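Local coordinates for protein farnesyl pyrophosphate synthase (Pseudomonas aeruginosa, PDB 3ZOU) that probably catalyses the condensation of geranyl diphosphate with isopentenyl diphosphate to give farnesyl diphosphate, with magnesium ions at the diphosphate, at residues A8-R13 with L51-C56; A20-P25 with Y38-G43; D67-A72 with V190-L195; V82-D85 with M89-D92; Q158-G163 with H178-G183. All coordinates share one frame; numbering follows the deposited sequence.

Contact 1: A8-R13 with L51-C56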
# COMPACT_ATOMS: atom_id res chain seq x y z
N ALA A 8 27.29 -3.14 -5.76
CA ALA A 8 27.20 -2.31 -6.97
C ALA A 8 26.40 -2.97 -8.08
O ALA A 8 25.63 -2.30 -8.75
CB ALA A 8 28.59 -1.91 -7.46
N ARG A 9 26.57 -4.28 -8.29
CA ARG A 9 25.80 -5.02 -9.29
C ARG A 9 24.29 -5.05 -8.97
O ARG A 9 23.43 -4.85 -9.86
CB ARG A 9 26.29 -6.46 -9.44
CG ARG A 9 27.55 -6.63 -10.27
CD ARG A 9 27.66 -8.06 -10.86
NE ARG A 9 27.20 -9.15 -9.98
CZ ARG A 9 27.98 -10.01 -9.29
NH1 ARG A 9 29.31 -9.96 -9.33
NH2 ARG A 9 27.40 -10.96 -8.55
N CYS A 10 23.97 -5.30 -7.70
CA CYS A 10 22.55 -5.31 -7.34
C CYS A 10 21.97 -3.92 -7.48
O CYS A 10 20.79 -3.80 -7.92
CB CYS A 10 22.41 -5.79 -5.90
SG CYS A 10 22.79 -7.54 -5.66
N GLN A 11 22.72 -2.89 -7.09
CA GLN A 11 22.26 -1.49 -7.19
C GLN A 11 21.96 -1.16 -8.66
O GLN A 11 20.90 -0.66 -9.00
CB GLN A 11 23.33 -0.54 -6.61
CG GLN A 11 22.94 0.92 -6.58
CD GLN A 11 24.13 1.70 -6.04
OE1 GLN A 11 25.20 1.65 -6.63
NE2 GLN A 11 23.99 2.34 -4.91
N ALA A 12 22.90 -1.47 -9.56
CA ALA A 12 22.67 -1.13 -10.95
C ALA A 12 21.45 -1.83 -11.51
O ALA A 12 20.69 -1.24 -12.28
CB ALA A 12 23.91 -1.47 -11.78
N ARG A 13 21.27 -3.10 -11.18
CA ARG A 13 20.19 -3.90 -11.71
C ARG A 13 18.84 -3.38 -11.23
O ARG A 13 17.91 -3.14 -12.01
CB ARG A 13 20.38 -5.32 -11.27
CG ARG A 13 19.44 -6.24 -12.01
CD ARG A 13 19.59 -7.74 -11.82
NE ARG A 13 18.58 -8.27 -12.72
CZ ARG A 13 18.71 -8.60 -14.02
NH1 ARG A 13 19.88 -8.56 -14.64
NH2 ARG A 13 17.62 -9.00 -14.70
N LEU A 51 19.68 -8.00 -0.56
CA LEU A 51 19.22 -9.10 0.23
C LEU A 51 18.33 -10.03 -0.59
O LEU A 51 18.39 -11.25 -0.43
CB LEU A 51 18.51 -8.61 1.50
CG LEU A 51 19.45 -8.09 2.60
CD1 LEU A 51 18.71 -7.29 3.67
CD2 LEU A 51 20.25 -9.22 3.23
N ALA A 52 17.37 -9.45 -1.33
CA ALA A 52 16.46 -10.28 -2.17
C ALA A 52 17.28 -11.07 -3.20
O ALA A 52 17.06 -12.25 -3.34
CB ALA A 52 15.42 -9.40 -2.84
N TYR A 53 18.16 -10.41 -3.90
CA TYR A 53 18.98 -11.14 -4.92
C TYR A 53 19.81 -12.19 -4.21
O TYR A 53 19.90 -13.33 -4.69
CB TYR A 53 19.91 -10.16 -5.64
CG TYR A 53 19.16 -9.26 -6.59
CD1 TYR A 53 18.34 -9.77 -7.59
CD2 TYR A 53 19.31 -7.89 -6.55
CE1 TYR A 53 17.70 -8.95 -8.49
CE2 TYR A 53 18.61 -7.05 -7.41
CZ TYR A 53 17.84 -7.59 -8.42
OH TYR A 53 17.12 -6.77 -9.31
N ALA A 54 20.41 -11.84 -3.08
CA ALA A 54 21.38 -12.76 -2.44
C ALA A 54 20.62 -13.94 -1.88
O ALA A 54 21.13 -15.07 -1.88
CB ALA A 54 22.22 -12.06 -1.40
N ALA A 55 19.42 -13.74 -1.29
CA ALA A 55 18.67 -14.86 -0.79
C ALA A 55 18.22 -15.79 -1.95
O ALA A 55 18.18 -17.02 -1.76
CB ALA A 55 17.44 -14.35 0.01
N CYS A 56 17.82 -15.21 -3.06
CA CYS A 56 17.41 -15.97 -4.21
C CYS A 56 18.63 -16.83 -4.65
O CYS A 56 18.46 -18.07 -4.79
CB CYS A 56 16.98 -15.04 -5.29
SG CYS A 56 16.43 -15.84 -6.81

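Contact 2: A20-P25 with Y38-G43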
# COMPACT_ATOMS: atom_id res chain seq x y z
N ALA A 20 12.45 2.48 -14.71
CA ALA A 20 11.40 2.19 -15.71
C ALA A 20 9.91 2.24 -15.23
O ALA A 20 8.95 2.19 -16.00
CB ALA A 20 11.66 0.86 -16.39
N LEU A 21 9.74 2.29 -13.94
CA LEU A 21 8.43 2.37 -13.34
C LEU A 21 7.92 3.80 -13.21
O LEU A 21 6.77 3.99 -12.81
CB LEU A 21 8.49 1.78 -11.91
CG LEU A 21 8.87 0.33 -11.80
CD1 LEU A 21 8.92 -0.09 -10.33
CD2 LEU A 21 7.89 -0.55 -12.52
N PHE A 22 8.75 4.79 -13.44
CA PHE A 22 8.36 6.19 -13.12
C PHE A 22 7.95 7.00 -14.32
O PHE A 22 8.14 8.22 -14.37
CB PHE A 22 9.42 6.91 -12.25
CG PHE A 22 9.77 6.13 -11.04
CD1 PHE A 22 8.78 5.77 -10.15
CD2 PHE A 22 11.07 5.72 -10.76
CE1 PHE A 22 9.08 5.02 -9.01
CE2 PHE A 22 11.36 4.98 -9.64
CZ PHE A 22 10.34 4.60 -8.77
N VAL A 23 7.27 6.35 -15.28
CA VAL A 23 6.83 7.06 -16.48
C VAL A 23 5.35 7.33 -16.31
O VAL A 23 4.55 6.43 -16.18
CB VAL A 23 7.13 6.26 -17.78
CG1 VAL A 23 6.63 7.05 -18.97
CG2 VAL A 23 8.61 5.94 -17.93
N ALA A 24 4.99 8.61 -16.27
CA ALA A 24 3.63 9.01 -16.09
C ALA A 24 2.80 8.57 -17.27
O ALA A 24 3.26 8.72 -18.41
CB ALA A 24 3.53 10.54 -15.97
N PRO A 25 1.63 8.01 -17.01
CA PRO A 25 0.80 7.57 -18.16
C PRO A 25 0.15 8.69 -18.94
O PRO A 25 -0.37 8.45 -20.05
CB PRO A 25 -0.26 6.67 -17.53
CG PRO A 25 -0.23 6.91 -16.08
CD PRO A 25 1.05 7.59 -15.70
N TYR A 38 12.13 11.09 -7.86
CA TYR A 38 13.07 11.83 -6.99
C TYR A 38 13.22 11.13 -5.65
O TYR A 38 14.33 11.12 -5.05
CB TYR A 38 12.52 13.26 -6.74
CG TYR A 38 13.40 14.10 -5.89
CD1 TYR A 38 14.43 14.85 -6.51
CD2 TYR A 38 13.21 14.26 -4.51
CE1 TYR A 38 15.29 15.62 -5.74
CE2 TYR A 38 14.08 15.05 -3.74
CZ TYR A 38 15.10 15.74 -4.38
OH TYR A 38 15.98 16.55 -3.61
N SER A 39 12.13 10.56 -5.16
CA SER A 39 12.09 9.88 -3.88
C SER A 39 12.76 8.52 -3.88
O SER A 39 13.13 8.01 -2.82
CB SER A 39 10.68 9.68 -3.38
OG SER A 39 10.00 10.92 -3.26
N VAL A 40 12.95 7.93 -5.05
CA VAL A 40 13.52 6.58 -5.12
C VAL A 40 14.95 6.61 -5.74
O VAL A 40 15.86 5.88 -5.30
CB VAL A 40 12.63 5.67 -5.98
CG1 VAL A 40 13.27 4.31 -6.25
CG2 VAL A 40 11.28 5.52 -5.32
N MET A 41 15.14 7.48 -6.72
CA MET A 41 16.41 7.45 -7.51
C MET A 41 17.33 8.46 -6.88
O MET A 41 17.67 9.48 -7.47
CB MET A 41 16.13 7.77 -8.96
CG MET A 41 15.15 6.82 -9.64
SD MET A 41 15.49 5.05 -9.42
CE MET A 41 17.01 4.98 -10.40
N ASN A 42 17.78 8.18 -5.67
CA ASN A 42 18.57 9.11 -4.87
C ASN A 42 19.92 8.57 -4.49
O ASN A 42 20.53 9.06 -3.52
CB ASN A 42 17.82 9.47 -3.63
CG ASN A 42 17.40 8.27 -2.86
OD1 ASN A 42 17.99 7.16 -2.97
ND2 ASN A 42 16.39 8.46 -2.04
N GLY A 43 20.40 7.62 -5.26
CA GLY A 43 21.73 7.04 -5.03
C GLY A 43 21.83 6.13 -3.82
O GLY A 43 22.94 5.84 -3.35

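Contact 3: D67-A72 with V190-L195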
# COMPACT_ATOMS: atom_id res chain seq x y z
N ASP A 67 13.91 -9.95 -9.46
CA ASP A 67 13.80 -8.50 -9.83
C ASP A 67 12.57 -7.82 -9.23
O ASP A 67 12.68 -6.71 -8.73
CB ASP A 67 13.76 -8.31 -11.35
CG ASP A 67 15.15 -8.46 -12.03
OD1 ASP A 67 16.20 -8.39 -11.39
OD2 ASP A 67 15.18 -8.60 -13.30
N ALA A 68 11.42 -8.44 -9.34
CA ALA A 68 10.19 -7.78 -8.82
C ALA A 68 10.26 -7.65 -7.30
O ALA A 68 9.91 -6.61 -6.75
CB ALA A 68 8.95 -8.49 -9.27
N ALA A 69 10.73 -8.70 -6.64
CA ALA A 69 10.97 -8.67 -5.19
C ALA A 69 11.88 -7.52 -4.77
O ALA A 69 11.53 -6.77 -3.85
CB ALA A 69 11.62 -9.97 -4.76
N ALA A 70 13.00 -7.33 -5.47
CA ALA A 70 13.96 -6.29 -5.23
C ALA A 70 13.28 -4.92 -5.39
O ALA A 70 13.45 -4.06 -4.54
CB ALA A 70 15.13 -6.47 -6.20
N CYS A 71 12.52 -4.77 -6.46
CA CYS A 71 11.83 -3.50 -6.66
C CYS A 71 10.80 -3.18 -5.57
O CYS A 71 10.79 -2.11 -5.01
CB CYS A 71 11.11 -3.47 -7.95
SG CYS A 71 12.16 -3.33 -9.43
N ALA A 72 10.05 -4.20 -5.23
CA ALA A 72 8.96 -4.02 -4.23
C ALA A 72 9.53 -3.62 -2.90
O ALA A 72 9.03 -2.68 -2.25
CB ALA A 72 8.11 -5.24 -4.11
N VAL A 190 14.71 -10.77 2.42
CA VAL A 190 15.27 -12.13 2.36
C VAL A 190 14.19 -13.20 1.99
O VAL A 190 14.40 -14.07 1.14
CB VAL A 190 15.98 -12.47 3.68
CG1 VAL A 190 16.27 -13.95 3.80
CG2 VAL A 190 17.22 -11.60 3.82
N ARG A 191 13.02 -13.14 2.62
CA ARG A 191 11.98 -14.10 2.39
C ARG A 191 11.51 -14.02 0.93
O ARG A 191 11.32 -15.05 0.28
CB ARG A 191 10.75 -13.85 3.36
CG ARG A 191 9.53 -14.71 3.07
CD ARG A 191 9.78 -16.19 3.12
NE ARG A 191 10.32 -16.59 4.39
CZ ARG A 191 9.63 -17.15 5.41
NH1 ARG A 191 8.37 -17.50 5.27
NH2 ARG A 191 10.26 -17.42 6.55
N LEU A 192 11.31 -12.81 0.40
CA LEU A 192 10.82 -12.67 -0.96
C LEU A 192 11.85 -13.17 -1.98
O LEU A 192 11.46 -13.79 -2.96
CB LEU A 192 10.44 -11.22 -1.23
CG LEU A 192 8.97 -10.91 -1.04
CD1 LEU A 192 8.45 -11.22 0.34
CD2 LEU A 192 8.70 -9.45 -1.39
N GLY A 193 13.12 -12.85 -1.74
CA GLY A 193 14.16 -13.38 -2.66
C GLY A 193 14.19 -14.89 -2.60
O GLY A 193 14.30 -15.55 -3.64
N ALA A 194 14.03 -15.45 -1.40
CA ALA A 194 14.03 -16.91 -1.23
C ALA A 194 12.85 -17.51 -1.97
O ALA A 194 12.93 -18.51 -2.65
CB ALA A 194 14.02 -17.27 0.24
N LEU A 195 11.67 -16.86 -1.88
CA LEU A 195 10.53 -17.37 -2.58
C LEU A 195 10.72 -17.34 -4.10
O LEU A 195 10.24 -18.22 -4.79
CB LEU A 195 9.26 -16.56 -2.13
CG LEU A 195 8.74 -16.86 -0.72
CD1 LEU A 195 7.80 -15.77 -0.28
CD2 LEU A 195 8.07 -18.24 -0.64

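Contact 4: V82-D85 with M89-D92. With MG (magnesium ion), chain D; MG (magnesium ion), chain C; GPP (geranyl diphosphate), chain E.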
# COMPACT_ATOMS: atom_id res chain seq x y z
N VAL A 82 10.21 8.91 2.84
CA VAL A 82 9.51 10.15 2.51
C VAL A 82 8.60 10.52 3.66
O VAL A 82 8.62 11.68 4.07
CB VAL A 82 8.77 10.02 1.16
CG1 VAL A 82 7.91 11.25 0.92
CG2 VAL A 82 9.75 9.86 0.01
N HIS A 83 7.79 9.58 4.14
CA HIS A 83 6.87 9.92 5.24
C HIS A 83 7.65 10.24 6.51
O HIS A 83 7.24 11.12 7.23
CB HIS A 83 5.80 8.86 5.44
CG HIS A 83 4.71 8.90 4.40
ND1 HIS A 83 3.60 8.08 4.45
CD2 HIS A 83 4.55 9.68 3.30
CE1 HIS A 83 2.82 8.33 3.42
NE2 HIS A 83 3.37 9.30 2.70
N ASP A 84 8.71 9.49 6.80
CA ASP A 84 9.54 9.71 8.00
C ASP A 84 10.12 11.15 7.98
O ASP A 84 10.28 11.76 9.03
CB ASP A 84 10.67 8.72 8.04
CG ASP A 84 11.57 8.86 9.26
OD1 ASP A 84 11.13 8.54 10.41
OD2 ASP A 84 12.70 9.32 9.10
N ASP A 85 10.42 11.69 6.82
CA ASP A 85 11.07 12.98 6.73
C ASP A 85 10.08 14.14 6.95
O ASP A 85 10.48 15.27 7.15
CB ASP A 85 11.70 13.15 5.35
CG ASP A 85 12.98 12.35 5.14
OD1 ASP A 85 13.69 12.05 6.10
OD2 ASP A 85 13.27 12.11 3.97
N MET A 89 6.69 14.15 11.41
CA MET A 89 7.49 13.04 11.86
C MET A 89 8.86 13.58 12.19
O MET A 89 9.01 14.24 13.20
CB MET A 89 7.58 11.94 10.77
CG MET A 89 6.20 11.47 10.38
SD MET A 89 5.87 9.78 10.91
CE MET A 89 4.80 9.51 9.50
N ASP A 90 9.89 13.30 11.37
CA ASP A 90 11.25 13.79 11.76
C ASP A 90 11.57 15.22 11.31
O ASP A 90 12.59 15.80 11.75
CB ASP A 90 12.31 12.82 11.32
CG ASP A 90 12.28 11.57 12.12
OD1 ASP A 90 11.64 11.54 13.22
OD2 ASP A 90 12.90 10.60 11.64
N ASP A 91 10.76 15.79 10.42
CA ASP A 91 10.94 17.16 9.94
C ASP A 91 12.35 17.41 9.44
O ASP A 91 13.09 18.31 9.92
CB ASP A 91 10.54 18.15 11.07
CG ASP A 91 10.33 19.58 10.59
OD1 ASP A 91 10.20 19.87 9.40
OD2 ASP A 91 10.26 20.46 11.50
N ASP A 92 12.79 16.58 8.50
CA ASP A 92 14.09 16.71 7.95
C ASP A 92 14.09 17.45 6.63
O ASP A 92 13.33 17.12 5.72
CB ASP A 92 14.76 15.35 7.83
CG ASP A 92 15.52 14.97 9.12
OD1 ASP A 92 16.26 15.82 9.60
OD2 ASP A 92 15.29 13.89 9.65
MG MG D . 14.24 10.07 10.29
MG MG C . 12.31 8.66 12.26
C1 GPP E . 13.82 5.89 9.36
O1 GPP E . 14.23 5.83 10.75
C2 GPP E . 12.43 5.36 9.23
C3 GPP E . 12.15 4.06 9.01
C4 GPP E . 13.29 3.15 8.75
C5 GPP E . 10.79 3.55 8.86
C6 GPP E . 9.82 4.72 8.58
C7 GPP E . 8.47 4.18 8.61
C8 GPP E . 7.35 4.79 8.26
C9 GPP E . 7.17 6.21 7.71
C10 GPP E . 6.23 3.82 8.49
PA GPP E . 15.01 7.08 11.38
O1A GPP E . 14.08 8.32 11.37
O2A GPP E . 15.45 6.61 12.76
O3A GPP E . 16.30 7.11 10.42
PB GPP E . 16.80 8.27 9.41
O1B GPP E . 15.68 9.30 9.40
O2B GPP E . 18.08 8.82 10.01
O3B GPP E . 16.97 7.45 8.13
O HOH W 1 14.18 11.73 9.05
O HOH W 2 13.18 8.87 14.19
O HOH W 3 10.52 9.30 13.23
O HOH W 4 15.56 11.06 11.52
O HOH W 5 11.92 6.53 12.78

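Contact 5: Q158-G163 with H178-G183. With GPP (geranyl diphosphate), chain E.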
# COMPACT_ATOMS: atom_id res chain seq x y z
N GLN A 158 7.48 2.24 13.38
CA GLN A 158 7.53 3.69 13.36
C GLN A 158 6.67 4.21 14.50
O GLN A 158 7.12 5.13 15.18
CB GLN A 158 7.09 4.24 12.02
CG GLN A 158 7.21 5.75 11.93
CD GLN A 158 8.61 6.35 11.79
OE1 GLN A 158 9.67 5.58 12.12
NE2 GLN A 158 8.75 7.56 11.37
N ALA A 159 5.52 3.63 14.70
CA ALA A 159 4.61 4.03 15.81
C ALA A 159 5.28 3.73 17.14
O ALA A 159 5.17 4.51 18.05
CB ALA A 159 3.28 3.35 15.70
N ILE A 160 5.96 2.62 17.26
CA ILE A 160 6.62 2.27 18.53
C ILE A 160 7.73 3.28 18.77
O ILE A 160 7.90 3.71 19.92
CB ILE A 160 7.15 0.82 18.51
CG1 ILE A 160 6.02 -0.17 18.51
CG2 ILE A 160 8.07 0.55 19.71
CD1 ILE A 160 6.39 -1.58 18.18
N ASP A 161 8.54 3.64 17.75
CA ASP A 161 9.61 4.65 17.85
C ASP A 161 9.02 5.99 18.31
O ASP A 161 9.46 6.59 19.34
CB ASP A 161 10.36 4.76 16.55
CG ASP A 161 11.67 5.53 16.64
OD1 ASP A 161 12.25 5.62 17.75
OD2 ASP A 161 12.21 5.87 15.57
N LEU A 162 7.98 6.42 17.65
CA LEU A 162 7.35 7.66 18.02
C LEU A 162 6.79 7.64 19.41
O LEU A 162 6.87 8.63 20.09
CB LEU A 162 6.27 8.02 17.01
CG LEU A 162 6.95 8.51 15.72
CD1 LEU A 162 5.82 8.69 14.72
CD2 LEU A 162 7.75 9.81 15.83
N GLY A 163 6.21 6.52 19.84
CA GLY A 163 5.54 6.38 21.14
C GLY A 163 6.49 6.14 22.29
O GLY A 163 6.08 6.16 23.45
N HIS A 178 13.29 -1.98 17.04
CA HIS A 178 14.12 -2.25 15.84
C HIS A 178 13.56 -3.38 15.02
O HIS A 178 13.51 -3.26 13.76
CB HIS A 178 15.59 -2.55 16.20
CG HIS A 178 16.38 -1.36 16.59
ND1 HIS A 178 16.30 -0.16 15.96
CD2 HIS A 178 17.30 -1.20 17.59
CE1 HIS A 178 17.13 0.70 16.54
NE2 HIS A 178 17.75 0.06 17.52
N ARG A 179 13.15 -4.48 15.66
CA ARG A 179 12.64 -5.62 14.94
C ARG A 179 11.43 -5.24 14.07
O ARG A 179 11.26 -5.75 12.98
CB ARG A 179 12.33 -6.81 15.86
CG ARG A 179 13.56 -7.50 16.46
CD ARG A 179 13.24 -8.77 17.30
NE ARG A 179 11.83 -8.77 17.59
CZ ARG A 179 11.24 -8.52 18.77
NH1 ARG A 179 11.96 -8.37 19.91
NH2 ARG A 179 9.88 -8.41 18.77
N HIS A 180 10.62 -4.30 14.55
CA HIS A 180 9.48 -3.86 13.74
C HIS A 180 9.93 -2.81 12.73
O HIS A 180 9.57 -2.94 11.56
CB HIS A 180 8.39 -3.26 14.65
CG HIS A 180 7.65 -4.28 15.43
ND1 HIS A 180 8.16 -4.91 16.55
CD2 HIS A 180 6.38 -4.76 15.29
CE1 HIS A 180 7.27 -5.76 17.03
NE2 HIS A 180 6.18 -5.68 16.30
N LYS A 181 10.67 -1.80 13.16
CA LYS A 181 10.87 -0.63 12.34
C LYS A 181 11.74 -0.91 11.14
O LYS A 181 11.51 -0.36 10.04
CB LYS A 181 11.48 0.51 13.14
CG LYS A 181 11.49 1.83 12.37
CD LYS A 181 11.87 2.99 13.22
CE LYS A 181 13.34 2.96 13.48
NZ LYS A 181 13.80 4.33 13.91
N THR A 182 12.78 -1.68 11.36
CA THR A 182 13.65 -2.11 10.24
C THR A 182 13.71 -3.62 10.05
O THR A 182 13.86 -4.08 8.90
CB THR A 182 15.05 -1.50 10.35
OG1 THR A 182 15.55 -1.80 11.63
CG2 THR A 182 15.03 -0.02 10.14
N GLY A 183 13.53 -4.42 11.11
CA GLY A 183 13.68 -5.86 10.99
C GLY A 183 12.64 -6.47 10.05
O GLY A 183 12.95 -7.33 9.26
C1 GPP E . 13.82 5.89 9.36
O1 GPP E . 14.23 5.83 10.75
C2 GPP E . 12.43 5.36 9.23
C3 GPP E . 12.15 4.06 9.01
C4 GPP E . 13.29 3.15 8.75
C5 GPP E . 10.79 3.55 8.86
C6 GPP E . 9.82 4.72 8.58
C7 GPP E . 8.47 4.18 8.61
C8 GPP E . 7.35 4.79 8.26
C9 GPP E . 7.17 6.21 7.71
C10 GPP E . 6.23 3.82 8.49
PA GPP E . 15.01 7.08 11.38
O1A GPP E . 14.08 8.32 11.37
O2A GPP E . 15.45 6.61 12.76
O3A GPP E . 16.30 7.11 10.42
PB GPP E . 16.80 8.27 9.41
O1B GPP E . 15.68 9.30 9.40
O2B GPP E . 18.08 8.82 10.01
O3B GPP E . 16.97 7.45 8.13

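Contact 1: A8-R13 with L51-C56
Cys10 of helix 3-19 and Tyr53 of helix 47-58 mark the closest backbone approach, with their CA atoms 7.3 Å apart. The tyrosine side chain spans this gap. Its CB points at the other helix, and the ring lies with CD2 at Cys10 and its hydroxyl end at Arg13. Cys10 SG lies 3.6 Å from Tyr53 CD2, near the base of the ring. This is a sulfur-aromatic contact of oblique geometry: SG is 4.8 Å from the ring centroid and 63° off the ring normal. The two helices belong to the all-helical fold of the polyprenyl synthetases, and Tyr53 also packs on Tyr6 and Val14 of helix 3-19. At the far end of the ring, Arg13 takes over. Its CG is anti to the backbone N (chi1 -169°), and the chain runs extended from CG to NE past the phenol. Arg13 CG comes to 3.6 Å from Tyr53 OH, and Arg13 CD to 3.8 Å from Tyr53 CZ. The guanidinium plane stands almost perpendicular to the ring, at 89°, with the hydroxyl near its edge. Both polar ends turn to the same acid. Arg13 NE forms a salt bridge and Tyr53 OH a hydrogen bond with Asp67 OD1.

Contact 2: A20-P25 with Y38-G43
Phe22 meets Val40 and Met41 where the connection between helices 3-19 and 30-40 packs on the C-terminal part of the latter. The setting is the all-helical polyprenyl synthetase fold, and a Met-aromatic contact lies beside the main packing. The CA atoms of Phe22 and Val40 are 9.5 Å apart, and side chains alone bridge the two segments.

The tight part is the far end of the Phe22 ring against Val40. Phe22 CZ lies 3.7 Å from Val40 CG2, and Val40 CB is almost as near. Phe22 CE2 is 3.9 Å from Val40 CG1. Both valine methyls reach the CE2-CZ side of the ring, with CG1 turned trans to the backbone N (chi1 172°) and CG2 next to that N. The approach is oblique to the ring plane. Both residues are buried. Leu117 of helix 107-126 packs on both, while Leu75 of helix 67-85 touches Phe22 and Ala78 of that helix touches Val40.

The looser part is Met41, which is partly exposed. It is the centre of an inverse gamma turn, closed by a weak bond from Asn42 N to Val40 O. Its side chain packs on Asp15, Leu18 and Asp19 of helix 3-19. Beyond Phe22, the chain runs out to exposed Pro25, which packs on Ala152 of the second subunit. The methionine chain bends at both chi2 and chi3, and its sulfur comes to the ring edge. Met41 SD is 5.5 Å from the Phe22 ring centroid, 81° off the normal, and its nearest ring atom is Phe22 CE2 at 4.1 Å.

Contact 3: D67-A72 with V190-L195
Ala69 CB and Leu192 CB touch at 3.9 Å, where helix 67-85 packs against helix 171-196 in the core of the all-helical polyprenyl synthetase fold. The contact is made by a methyl and a methylene. The alanine methyl comes up against the first side-chain carbon of the leucine, and the CB of each residue points at the other helix. The branched end of Leu192 takes no part in this meeting. The CA atoms of Ala69 and Leu192 are 5.8 Å apart, a close approach for two helices. Ala69, Leu192 and Gly193 are all buried, and the side chains that meet are apolar.

Outside this first shell, other helices pack around the pair. Met141 of helix 135-149 lies on Ala69. Next to Leu192 and Gly193 in the chain, Val190 packs on Leu51 and Ala55 of helix 47-58, and Ala194 on Leu205 and Leu208 of helix 202-227. Within the segments the helical backbone bonds are regular, such as Ala194 N to Val190 O at 2.9 Å. The alanine methyl also meets the partner backbone itself: Ala69 CB lies 4.4 Å from Gly193 N.

Contact 4: V82-D85 with M89-D92
Asp84 and Asp90 jointly hold two magnesium ions against the diphosphate of geranyl diphosphate. The carboxylate of Asp84 is split between the metals: OD2 binds the chain D magnesium at 2.1 Å, and OD1 the chain C magnesium at 2.2 Å. Asp84 OD1 also accepts from Gln158 NE2 of helix 154-163. Asp90 OD2 bridges both metals, at 2.0 Å from the chain D ion. GPP O1A is a second bridge. GPP O1B and two waters complete six ligands at the chain D metal, and three waters complete six at the other. The two carboxylate planes are nearly perpendicular, at 87°. The short approach of Asp84 OD2 to Asp90 OD2, 2.9 Å, is bridged by metal and is not a hydrogen bond. This is the first aspartate-rich motif of the prenyl synthases, DDxxxxD here.

A second shell holds these ligands in place. Asp90 N donates to Asp84 O at 2.8 Å, nearly along the carbonyl axis, and Asp92 N donates to Asp85 O at 3.0 Å. Water 1 on the chain D metal donates to Asp85 OD1 and to Asp92 OD2. Asp85 OD1 also forms a salt bridge with Arg95.

Met89 CG rests 3.3 Å from His83 O. His83 CB touches GPP C9 at 3.7 Å, and its ND1 is hydrogen-bonded to Asp115 of the second subunit. The motif sits where helix 67-85 gives way to the loop leading to strand 94-95, between helix 107-126, which flanks Val82 and His83, and helix 154-163, which packs on Met89.

Contact 5: Q158-G163 with H178-G183
Lys181 reaches from helix 171-196 past Gln158 to Asp161 on helix 154-163, in the wall of the geranyl diphosphate pocket of this all-helical prenyl synthase. The short helical segments cross at -127°, with their axes 8.7 Å apart.

The lysine CB points at helix 154-163. CG swings to the side away from the backbone N and lies 4.0 Å from GPP C5, along the prenyl chain. CD is 3.6 Å from Gln158 OE1. The chain then bends at chi3, and CE passes near both Asp161 OD2 and GPP O1. NZ ends between two anionic groups and is gripped by both. It makes a salt bridge with Asp161 OD2 at 2.8 Å and a hydrogen bond to GPP O2A at 3.0 Å. It meets Asp161 OD2 from above the carboxylate plane, 52° out of it.

Gln158 is bent at chi2 and lies along the substrate tail, with CB against GPP C7 and C10. Its NE2 is hydrogen-bonded to the metal ligand Asp84. Thr182 CG2 approaches the methyl GPP C4. A wider pi-type turn at 179-183 lies in this part of helix 171-196, and His178 O accepts from both Thr182 N and Gly183 N.

Away from the ligand, Ile160 covers His180, whose ND1 is hydrogen-bonded to Val176 O. Leu29 of the second subunit packs on Ile160, and Arg26 of that subunit on His180. Ile160 CD1 makes a CH-pi contact over one face of the His180 ring, 4.1 Å from its centroid and 13° off the normal.

How the contacts relate
Contacts 4 and 5 form the substrate end of the fold. Their centres are 14 Å apart, and both touch geranyl diphosphate and the second subunit. Gln158 links them, and Met89 SD packs 4.0 Å from Leu162 CD1. Contact 3 shares helix 67-85 with contact 4 and helix 171-196 with contact 5, but lies across the chain's centre, about 26 Å from contact 4 between centres. Contact 1 is its neighbour, with centres about 9 Å apart. Asp67 joins the two, and Cys56 CB lies 3.2 Å from Gly193 O. The side chain of Cys10 is about 9 Å from the bound fragment 6H6. Contact 2 touches contact 4 through Ser39 OG and Val82 CG2, 3.4 Å apart.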